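Local coordinates for putative alpha/beta hydrolase FOLD protein (PDB 5A62), which probably hydrolyses carboxylic ester bonds, as a carboxylesterase-like archaeal member of the alpha/beta hydrolase fold family, at residues L37-D40 with Y41-Q44; R171-D174 with F175-V179. One frame throughout, in Å; residues are numbered along the deposited sequence.

Contact 1 (L37-D40 with Y41-Q44); sequences LIWD and YEIQ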
loop_
_atom_site.group_PDB
_atom_site.type_symbol
_atom_site.label_atom_id
_atom_site.label_comp_id
_atom_site.label_asym_id
_atom_site.label_seq_id
_atom_site.Cartn_x
_atom_site.Cartn_y
_atom_site.Cartn_z
ATOM N N LEU A 37 3.232 2.146 25.143
ATOM C CA LEU A 37 2.422 2.742 26.224
ATOM C C LEU A 37 1.068 2.095 26.381
ATOM O O LEU A 37 0.470 2.137 27.472
ATOM C CB LEU A 37 2.332 4.254 26.081
ATOM C CG LEU A 37 3.692 4.966 25.864
ATOM C CD1 LEU A 37 3.508 6.461 25.639
ATOM C CD2 LEU A 37 4.691 4.606 26.933
ATOM N N ILE A 38 0.521 1.476 25.337
ATOM C CA ILE A 38 -0.798 0.869 25.414
ATOM C C ILE A 38 -0.754 -0.384 26.249
ATOM O O ILE A 38 -1.801 -0.855 26.653
ATOM C CB ILE A 38 -1.341 0.586 23.987
ATOM C CG1 ILE A 38 -2.864 0.741 23.932
ATOM C CG2 ILE A 38 -0.908 -0.758 23.440
ATOM C CD1 ILE A 38 -3.457 0.574 22.541
ATOM N N TRP A 39 0.441 -0.932 26.519
ATOM C CA TRP A 39 0.638 -2.259 27.138
ATOM C C TRP A 39 1.082 -2.173 28.583
ATOM O O TRP A 39 1.489 -3.177 29.199
ATOM C CB TRP A 39 1.638 -3.102 26.333
ATOM C CG TRP A 39 1.253 -3.510 24.964
ATOM C CD1 TRP A 39 1.996 -3.351 23.774
ATOM C CD2 TRP A 39 0.125 -4.323 24.578
ATOM N NE1 TRP A 39 1.330 -3.910 22.745
ATOM C CE2 TRP A 39 0.225 -4.563 23.192
ATOM C CE3 TRP A 39 -0.945 -4.881 25.258
ATOM C CZ2 TRP A 39 -0.687 -5.291 22.515
ATOM C CZ3 TRP A 39 -1.835 -5.625 24.590
ATOM C CH2 TRP A 39 -1.724 -5.808 23.182
ATOM N N ASP A 40 0.997 -1.012 29.202
ATOM C CA ASP A 40 1.562 -0.854 30.536
ATOM C C ASP A 40 1.068 -1.887 31.533
ATOM O O ASP A 40 1.842 -2.576 32.215
ATOM C CB ASP A 40 1.333 0.602 31.045
ATOM C CG ASP A 40 -0.191 1.116 31.025
ATOM O OD1 ASP A 40 -1.166 0.444 30.566
ATOM O OD2 ASP A 40 -0.398 2.272 31.518
ATOM N N TYR A 41 -0.244 -1.997 31.612
ATOM C CA TYR A 41 -0.860 -2.922 32.499
ATOM C C TYR A 41 -0.481 -4.351 32.189
ATOM O O TYR A 41 -0.164 -5.151 33.073
ATOM C CB TYR A 41 -2.377 -2.800 32.468
ATOM C CG TYR A 41 -3.120 -3.813 33.312
ATOM C CD1 TYR A 41 -3.098 -3.723 34.690
ATOM C CD2 TYR A 41 -3.752 -4.896 32.730
ATOM C CE1 TYR A 41 -3.738 -4.673 35.477
ATOM C CE2 TYR A 41 -4.401 -5.834 33.504
ATOM C CZ TYR A 41 -4.418 -5.687 34.878
ATOM O OH TYR A 41 -5.057 -6.668 35.633
ATOM N N GLU A 42 -0.528 -4.698 30.927
ATOM C CA GLU A 42 -0.269 -6.047 30.524
ATOM C C GLU A 42 1.179 -6.452 30.813
ATOM O O GLU A 42 1.410 -7.605 31.172
ATOM C CB GLU A 42 -0.519 -6.234 28.993
ATOM C CG GLU A 42 -1.962 -6.173 28.611
ATOM C CD GLU A 42 -2.540 -4.816 28.524
ATOM O OE1 GLU A 42 -1.892 -3.764 28.705
ATOM O OE2 GLU A 42 -3.767 -4.765 28.208
ATOM N N ILE A 43 2.150 -5.566 30.623
ATOM C CA ILE A 43 3.540 -5.901 30.911
ATOM C C ILE A 43 3.652 -6.251 32.404
ATOM O O ILE A 43 4.209 -7.314 32.723
ATOM C CB ILE A 43 4.464 -4.767 30.502
ATOM C CG1 ILE A 43 4.517 -4.658 28.975
ATOM C CG2 ILE A 43 5.843 -4.977 31.101
ATOM C CD1 ILE A 43 5.125 -3.390 28.422
ATOM N N GLN A 44 3.069 -5.424 33.248
ATOM C CA GLN A 44 3.115 -5.698 34.702
ATOM C C GLN A 44 2.407 -6.974 35.040
ATOM O O GLN A 44 2.950 -7.780 35.797
ATOM C CB GLN A 44 2.538 -4.516 35.501
ATOM C CG GLN A 44 3.432 -3.276 35.397
ATOM C CD GLN A 44 4.943 -3.558 35.540
ATOM O OE1 GLN A 44 5.763 -3.132 34.717
ATOM N NE2 GLN A 44 5.312 -4.309 36.582
HETATM O O HOH W 1 4.301 -1.734 32.823
#

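Contact 2 (R171-D174 with F175-V179); sequences RHAD and FFREV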
loop_
_atom_site.group_PDB
_atom_site.type_symbol
_atom_site.label_atom_id
_atom_site.label_comp_id
_atom_site.label_asym_id
_atom_site.label_seq_id
_atom_site.Cartn_x
_atom_site.Cartn_y
_atom_site.Cartn_z
ATOM N N ARG A 171 -11.323 9.173 31.219
ATOM C CA ARG A 171 -10.011 8.628 31.530
ATOM C C ARG A 171 -9.500 7.735 30.388
ATOM O O ARG A 171 -8.291 7.737 30.088
ATOM C CB ARG A 171 -10.050 7.895 32.821
ATOM C CG ARG A 171 -10.436 8.882 33.913
ATOM C CD ARG A 171 -10.536 8.301 35.287
ATOM N NE ARG A 171 -11.664 7.423 35.352
ATOM C CZ ARG A 171 -12.715 7.559 36.146
ATOM N NH1 ARG A 171 -12.838 8.615 36.982
ATOM N NH2 ARG A 171 -13.664 6.611 36.082
ATOM N N HIS A 172 -10.417 7.013 29.770
ATOM C CA HIS A 172 -10.023 6.142 28.635
ATOM C C HIS A 172 -9.744 7.004 27.424
ATOM O O HIS A 172 -8.744 6.782 26.709
ATOM C CB HIS A 172 -11.138 5.152 28.319
ATOM C CG HIS A 172 -11.318 4.116 29.351
ATOM N ND1 HIS A 172 -12.516 3.479 29.567
ATOM C CD2 HIS A 172 -10.438 3.598 30.213
ATOM C CE1 HIS A 172 -12.352 2.617 30.560
ATOM N NE2 HIS A 172 -11.086 2.635 30.931
ATOM N N ALA A 173 -10.561 8.003 27.140
ATOM C CA ALA A 173 -10.237 8.953 26.111
ATOM C C ALA A 173 -8.863 9.562 26.230
ATOM O O ALA A 173 -8.130 9.704 25.255
ATOM C CB ALA A 173 -11.294 10.040 26.033
ATOM N N ASP A 174 -8.502 9.935 27.463
ATOM C CA ASP A 174 -7.282 10.586 27.643
ATOM C C ASP A 174 -6.102 9.631 27.505
ATOM O O ASP A 174 -5.050 10.050 26.994
ATOM C CB ASP A 174 -7.277 11.281 29.035
ATOM C CG ASP A 174 -8.049 12.515 29.039
ATOM O OD1 ASP A 174 -8.405 13.103 28.035
ATOM O OD2 ASP A 174 -8.318 13.010 30.178
ATOM N N PHE A 175 -6.251 8.391 27.916
ATOM C CA PHE A 175 -5.255 7.352 27.669
ATOM C C PHE A 175 -5.059 7.130 26.142
ATOM O O PHE A 175 -3.922 7.197 25.636
ATOM C CB PHE A 175 -5.684 6.108 28.385
ATOM C CG PHE A 175 -4.820 4.876 28.189
ATOM C CD1 PHE A 175 -3.460 4.949 28.058
ATOM C CD2 PHE A 175 -5.413 3.630 28.180
ATOM C CE1 PHE A 175 -2.702 3.759 27.938
ATOM C CE2 PHE A 175 -4.651 2.484 28.007
ATOM C CZ PHE A 175 -3.286 2.577 27.916
ATOM N N PHE A 176 -6.164 7.046 25.418
ATOM C CA PHE A 176 -6.086 6.970 23.990
ATOM C C PHE A 176 -5.349 8.151 23.395
ATOM O O PHE A 176 -4.473 7.981 22.519
ATOM C CB PHE A 176 -7.472 6.860 23.375
ATOM C CG PHE A 176 -7.485 6.910 21.882
ATOM C CD1 PHE A 176 -7.306 5.788 21.154
ATOM C CD2 PHE A 176 -7.688 8.100 21.243
ATOM C CE1 PHE A 176 -7.305 5.844 19.771
ATOM C CE2 PHE A 176 -7.720 8.146 19.857
ATOM C CZ PHE A 176 -7.506 6.998 19.167
ATOM N N ARG A 177 -5.644 9.377 23.814
ATOM C CA ARG A 177 -4.925 10.559 23.319
ATOM C C ARG A 177 -3.449 10.443 23.509
ATOM O O ARG A 177 -2.689 10.675 22.564
ATOM C CB ARG A 177 -5.333 11.836 24.047
ATOM C CG ARG A 177 -6.698 12.353 23.659
ATOM C CD ARG A 177 -7.061 13.633 24.427
ATOM N NE ARG A 177 -8.326 14.224 23.953
ATOM C CZ ARG A 177 -9.517 14.015 24.519
ATOM N NH1 ARG A 177 -9.643 13.262 25.604
ATOM N NH2 ARG A 177 -10.620 14.550 23.982
ATOM N N GLU A 178 -3.060 10.098 24.739
ATOM C CA GLU A 178 -1.649 9.921 25.099
ATOM C C GLU A 178 -0.985 9.037 24.079
ATOM O O GLU A 178 0.016 9.491 23.455
ATOM C CB GLU A 178 -1.424 9.386 26.539
ATOM C CG GLU A 178 0.055 9.502 27.012
ATOM C CD GLU A 178 0.496 10.867 27.591
ATOM O OE1 GLU A 178 0.177 11.959 27.017
ATOM O OE2 GLU A 178 1.240 10.853 28.634
ATOM N N VAL A 179 -1.578 7.855 23.897
ATOM C CA VAL A 179 -0.960 6.794 23.102
ATOM C C VAL A 179 -0.946 7.231 21.610
ATOM O O VAL A 179 0.092 7.275 20.961
ATOM C CB VAL A 179 -1.700 5.498 23.267
ATOM C CG1 VAL A 179 -1.303 4.447 22.202
ATOM C CG2 VAL A 179 -1.555 4.962 24.700
#

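Contact 1 (L37-D40 with Y41-Q44)
Trp39 lays the benzo edge of its indole against the side chain of Glu42, with CE3 3.6 Å from Glu42 CD; the carboxylate carbon sits near the ring plane, and ring and carboxylate planes stand 86° apart. This is the start of helix 40-48 in the alpha/beta hydrolase fold, with Trp39 at the N-cap position. The Glu42 chain reaches back to the indole edge because it folds at its second torsion (chi2 79°), which carries OE1 to 3.3 Å from Trp39 CA. Both carboxylate oxygens are held from beyond the turn: Lys254 forms a salt bridge with OE1 and Tyr259 a hydrogen bond with OE2, which probably stabilises the charged form of this buried acid. On one face of the indole lies Ile38 CG2, offset toward the rim.

The first turn includes a backbone bond from Ile43 N to Trp39 O of 2.9 Å, its donor nearly along the C=O axis. Ile43 CD1 comes to 4.1 Å from Trp39 CB, and both side chains pack on Leu28 of the central sheet. Asp40 occupies the exposed side. In one of its two modelled conformers CG lies between backbone N and carbonyl carbon (chi1 54°), bringing OD1 to 2.8 Å from Tyr41 N, a bond that is weak and, given the second conformer, doubtful. The Asp40 carbonyl O receives Gln44 N at 3.3 Å, and one water donates to this oxygen and also to Gln44 OE1, at 2.8 Å from the latter.

Contact 2 (R171-D174 with F175-V179)
Arg177, in one of its two modelled conformers, reaches back one turn along helix 170-180 to Asp174, its NH1 2.7 Å from OD1 in a salt bridge that is therefore provisional. As a hydrogen bond the pair is weak, the N-H...O angle being 121°, and the carboxylate and guanidinium planes are turned 59° apart. In the same conformer a chain extended from CG to NE takes the guanidinium past Ala173, whose CB lies 3.6 Å from NH1, and Arg177 NE also pairs with Glu154 of helix 149-157. Asp174 OD2 has a second partner in Lys170.

The tightly packed part is the backbone and the buried side. Consecutive helical bonds, each from N-H of residue i+4 to O of residue i, join Phe176 N to His172 O (2.9 Å) and Arg177 N to Ala173 O (2.9 Å). Phe176 has CG anti to its own N (chi1 174°), which leads the ring away from the preceding turn while CB stays 3.5 Å from Ala173 O. By contrast, the exposed side chains meet the adjoining turn loosely: Arg171 extends outward to Asp169, and Glu178 CB lies 3.7 Å from Asp174 O.

Around the helix, Ala173 and Phe176 rest on Leu157 of helix 149-157, Phe176 also meets Trp249 edge-to-face, and His172 and Phe175 lie against Ile252 of helix 250-253.

From the N terminus, contact 1 comes first, where the loop after strand 25-29 passes into helix 40-48; contact 2 follows much later, inside helix 170-180. Each joins consecutive residues, so neither encloses a long loop, and the two stand in series without nesting or crossing. Their centres are about 14 Å apart, yet they touch: Phe175 CE1 approaches Leu37 O at 3.6 Å, and Phe175 CZ lies 3.9 Å from Ile38 CA. Ile38 in contact 1 and Phe175 in contact 2 both meet Ile252, making helix 250-253 a shared neighbour. Through Phe175, helix 170-180 packs directly against the loop leading from the central sheet into helix 40-48.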